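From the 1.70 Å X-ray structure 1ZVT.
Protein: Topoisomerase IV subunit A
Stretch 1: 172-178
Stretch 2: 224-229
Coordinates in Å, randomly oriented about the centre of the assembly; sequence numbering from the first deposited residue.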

ATOM      1  N   GLY A 172     -14.455   4.697   1.142  1.00 19.94           N
ATOM      2  CA  GLY A 172     -14.294   3.858   2.311  1.00 19.45           C
ATOM      3  C   GLY A 172     -14.947   4.426   3.557  1.00 20.31           C
ATOM      4  O   GLY A 172     -15.567   5.509   3.542  1.00 20.50           O
ATOM      5  N   ASN A 173     -14.824   3.681   4.645  1.00 19.27           N
ATOM      6  CA  ASN A 173     -15.387   4.100   5.923  1.00 19.27           C
ATOM      7  C   ASN A 173     -14.246   4.541   6.837  1.00 19.02           C
ATOM      8  O   ASN A 173     -13.085   4.222   6.580  1.00 18.67           O
ATOM      9  CB  ASN A 173     -16.144   2.935   6.543  1.00 19.51           C
ATOM     10  CG  ASN A 173     -17.374   2.554   5.740  1.00 22.27           C
ATOM     11  OD1 ASN A 173     -18.324   3.333   5.654  1.00 25.05           O
ATOM     12  ND2 ASN A 173     -17.354   1.376   5.133  1.00 20.98           N
ATOM     13  N   LYS A 174     -14.572   5.282   7.893  1.00 18.91           N
ATOM     14  CA  LYS A 174     -13.560   5.813   8.790  1.00 19.32           C
ATOM     15  C   LYS A 174     -12.798   4.700   9.516  1.00 18.79           C
ATOM     16  O   LYS A 174     -13.396   3.807  10.147  1.00 18.89           O
ATOM     17  CB  LYS A 174     -14.214   6.757   9.816  1.00 18.92           C
ATOM     18  CG  LYS A 174     -13.205   7.573  10.609  1.00 21.15           C
ATOM     19  CD  LYS A 174     -13.899   8.597  11.518  1.00 21.56           C
ATOM     20  CE  LYS A 174     -14.561   9.701  10.698  1.00 23.06           C
ATOM     21  NZ  LYS A 174     -15.381  10.611  11.571  1.00 26.27           N
ATOM     22  N   ILE A 175     -11.471   4.771   9.425  1.00 18.05           N
ATOM     23  CA  ILE A 175     -10.551   3.912  10.171  1.00 18.14           C
ATOM     24  C   ILE A 175     -10.206   4.588  11.500  1.00 17.75           C
ATOM     25  O   ILE A 175     -10.351   4.000  12.564  1.00 17.83           O
ATOM     26  CB  ILE A 175      -9.266   3.678   9.335  1.00 17.61           C
ATOM     27  CG1 ILE A 175      -9.611   2.803   8.125  1.00 16.17           C
ATOM     28  CG2 ILE A 175      -8.129   3.063  10.180  1.00 17.42           C
ATOM     29  CD1 ILE A 175      -8.511   2.759   7.051  1.00 19.20           C
ATOM     30  N   ILE A 176      -9.759   5.840  11.413  1.00 17.69           N
ATOM     31  CA  ILE A 176      -9.364   6.615  12.574  1.00 18.75           C
ATOM     32  C   ILE A 176      -9.849   8.046  12.361  1.00 18.85           C
ATOM     33  O   ILE A 176      -9.835   8.544  11.234  1.00 19.20           O
ATOM     34  CB  ILE A 176      -7.816   6.520  12.783  1.00 17.84           C
ATOM     35  CG1 ILE A 176      -7.364   7.301  14.019  1.00 19.75           C
ATOM     36  CG2 ILE A 176      -7.067   7.018  11.547  1.00 19.43           C
ATOM     37  CD1 ILE A 176      -5.946   6.965  14.486  1.00 18.80           C
ATOM     38  N   ASN A 177     -10.312   8.706  13.418  1.00 19.82           N
ATOM     39  CA  ASN A 177     -10.872  10.046  13.238  1.00 20.57           C
ATOM     40  C   ASN A 177      -9.801  11.108  13.103  1.00 20.12           C
ATOM     41  O   ASN A 177      -9.032  11.345  14.025  1.00 21.54           O
ATOM     42  CB  ASN A 177     -11.799  10.431  14.381  1.00 21.25           C
ATOM     43  CG  ASN A 177     -12.520  11.737  14.101  1.00 24.87           C
ATOM     44  OD1 ASN A 177     -12.373  12.719  14.839  1.00 31.84           O
ATOM     45  ND2 ASN A 177     -13.292  11.758  13.029  1.00 26.40           N
ATOM     46  N   ILE A 178      -9.739  11.701  11.926  1.00 20.06           N
ATOM     47  CA  ILE A 178      -8.891  12.860  11.665  1.00 20.15           C
ATOM     48  C   ILE A 178      -9.836  13.921  11.078  1.00 19.44           C
ATOM     49  O   ILE A 178     -10.482  13.682  10.058  1.00 19.23           O
ATOM     50  CB  ILE A 178      -7.773  12.512  10.675  1.00 20.49           C
ATOM     51  CG1 ILE A 178      -6.970  11.298  11.214  1.00 22.48           C
ATOM     52  CG2 ILE A 178      -6.849  13.730  10.441  1.00 21.03           C
ATOM     53  CD1 ILE A 178      -5.942  10.772  10.274  1.00 22.22           C
TER
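Stretch 2, residues 224-229: ERGRRG

Stretch 2 has no regular helix or strand. It opens with a type II beta turn from Glu224 to Arg227, closed by a hydrogen bond from Arg227 N to Glu224 O (3.2 Å); beyond the turn Arg227 is extended (phi/psi -71/167), Arg228 bends at -85/-15, and Gly229 turns to a positive phi of 87°. It lies alongside stretch 1 in nearly the same direction: the end-to-end vectors of residues 173 to 177 and 225 to 228 are 29° apart. The register brings Gly226 CA to 4.3 Å from Ile176 CA, and Arg228 CA to 4.4 Å from Asn177 CA. Together the two stretches bury 366 Å².

Backbone hydrogen bonds fix this register. Gly226 N donates to Ile175 O at 2.9 Å, and Asn177 N donates to Arg227 O, also at 2.9 Å and almost straight, with an angle of 171° at the hydrogen. Donation thus passes once in each direction, and Ile176, between the two bonded residues of stretch 1, adds a CA-H...O contact from its CA to Arg227 O at 3.5 Å. Further along, a water donates to both Asn177 O and Arg228 O, each at 2.7 Å, bridging two carbonyls that could not bond to one another directly.

One side chain extends the polar contact. The CA-to-CB bond of Arg225 points sideways, but the long chain reaches back along stretch 1, where NH1 donates to Lys174 O at 2.9 Å. The carbonyl lies at the edge of the guanidinium, near its plane, where the N-H bonds point; NE is satisfied elsewhere in the structure. Arginine suits this place because it combines reach with several in-plane donors. Its NH1 also lies 3.7 Å from Asn173 CB.

The remaining contacts are packing. Ile176 CA-to-CB points away overall, yet its side chain curls nearer, placing CG1 3.4 Å from Arg227 O and CD1 3.6 Å from Arg228 O; its buried, branched hydrocarbon packs against these carbonyl oxygens. The CA-to-CB bond of Asn177 points toward stretch 2, with CB 3.2 Å from Gly226 O and 4.2 Å from Arg228 CB. The aliphatic part of Lys174 brings CD to 3.7 Å from Gly226 O, while the CA-to-CB bond of Arg227 points away.

The glycines answer to backbone shape. Gly226, at phi/psi 92/-6, takes the third position of the turn, where a CB would be jammed against the carbonyl oxygen of Arg225. At Gly229 (87/174) a CB would likewise jam against Arg228 O, and lie a tight 3.3 Å from Ile176 CD1.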

ATOM      1  N   GLU A 224     -12.241   1.396  19.519  1.00 20.85           N
ATOM      2  CA  GLU A 224     -13.242   1.204  18.487  1.00 20.65           C
ATOM      3  C   GLU A 224     -12.778   1.882  17.205  1.00 19.79           C
ATOM      4  O   GLU A 224     -12.246   2.977  17.247  1.00 19.76           O
ATOM      5  CB  GLU A 224     -14.569   1.813  18.951  1.00 22.02           C
ATOM      6  CG  GLU A 224     -15.757   1.494  18.069  1.00 25.27           C
ATOM      7  CD  GLU A 224     -16.384   0.122  18.358  1.00 29.85           C
ATOM      8  OE1 GLU A 224     -16.376  -0.307  19.532  1.00 31.03           O
ATOM      9  OE2 GLU A 224     -16.910  -0.508  17.407  1.00 32.99           O
ATOM     10  N   ARG A 225     -13.016   1.229  16.071  1.00 19.06           N
ATOM     11  CA  ARG A 225     -12.787   1.846  14.772  1.00 18.91           C
ATOM     12  C   ARG A 225     -13.448   3.217  14.702  1.00 19.47           C
ATOM     13  O   ARG A 225     -14.596   3.392  15.155  1.00 19.49           O
ATOM     14  CB  ARG A 225     -13.327   0.946  13.658  1.00 18.29           C
ATOM     15  CG  ARG A 225     -13.346   1.629  12.301  1.00 17.27           C
ATOM     16  CD  ARG A 225     -13.724   0.670  11.173  1.00 19.29           C
ATOM     17  NE  ARG A 225     -15.147   0.305  11.178  1.00 19.67           N
ATOM     18  CZ  ARG A 225     -16.118   1.062  10.676  1.00 23.16           C
ATOM     19  NH1 ARG A 225     -15.848   2.264  10.163  1.00 22.76           N
ATOM     20  NH2 ARG A 225     -17.369   0.622  10.695  1.00 22.27           N
ATOM     21  N   GLY A 226     -12.709   4.198  14.184  1.00 19.66           N
ATOM     22  CA  GLY A 226     -13.244   5.539  13.986  1.00 20.89           C
ATOM     23  C   GLY A 226     -13.034   6.499  15.142  1.00 21.03           C
ATOM     24  O   GLY A 226     -13.376   7.684  15.038  1.00 21.96           O
ATOM     25  N   ARG A 227     -12.498   5.987  16.256  1.00 20.98           N
ATOM     26  CA  ARG A 227     -12.059   6.807  17.373  1.00 21.64           C
ATOM     27  C   ARG A 227     -10.790   7.566  16.947  1.00 21.06           C
ATOM     28  O   ARG A 227     -10.189   7.250  15.899  1.00 20.64           O
ATOM     29  CB  ARG A 227     -11.778   5.934  18.611  1.00 22.13           C
ATOM     30  CG  ARG A 227     -13.016   5.381  19.308  1.00 26.19           C
ATOM     31  CD  ARG A 227     -13.368   6.203  20.528  1.00 30.55           C
ATOM     32  NE  ARG A 227     -14.589   5.766  21.204  1.00 32.69           N
ATOM     33  CZ  ARG A 227     -15.367   6.590  21.905  1.00 35.06           C
ATOM     34  NH1 ARG A 227     -15.041   7.874  22.006  1.00 36.23           N
ATOM     35  NH2 ARG A 227     -16.470   6.146  22.506  1.00 35.26           N
ATOM     36  N   ARG A 228     -10.376   8.562  17.731  1.00 21.12           N
ATOM     37  CA  ARG A 228      -9.265   9.408  17.289  1.00 21.41           C
ATOM     38  C   ARG A 228      -7.914   8.785  17.635  1.00 20.91           C
ATOM     39  O   ARG A 228      -6.899   9.203  17.098  1.00 20.98           O
ATOM     40  CB  ARG A 228      -9.361  10.858  17.809  1.00 22.90           C
ATOM     41  CG  ARG A 228      -9.162  11.005  19.260  1.00 23.53           C
ATOM     42  CD  ARG A 228      -8.946  12.484  19.627  1.00 25.83           C
ATOM     43  NE  ARG A 228      -8.858  12.633  21.062  1.00 27.58           N
ATOM     44  CZ  ARG A 228      -8.301  13.671  21.677  1.00 26.67           C
ATOM     45  NH1 ARG A 228      -7.741  14.648  20.977  1.00 27.54           N
ATOM     46  NH2 ARG A 228      -8.272  13.704  22.995  1.00 30.39           N
ATOM     47  N   GLY A 229      -7.917   7.789  18.521  1.00 20.61           N
ATOM     48  CA  GLY A 229      -6.673   7.121  18.933  1.00 20.88           C
ATOM     49  C   GLY A 229      -5.972   7.808  20.100  1.00 22.39           C
ATOM     50  O   GLY A 229      -6.373   8.903  20.516  1.00 22.42           O
TER
HETATM   51  O   HOH W   1      -6.688  11.246  15.303  1.00 21.39           O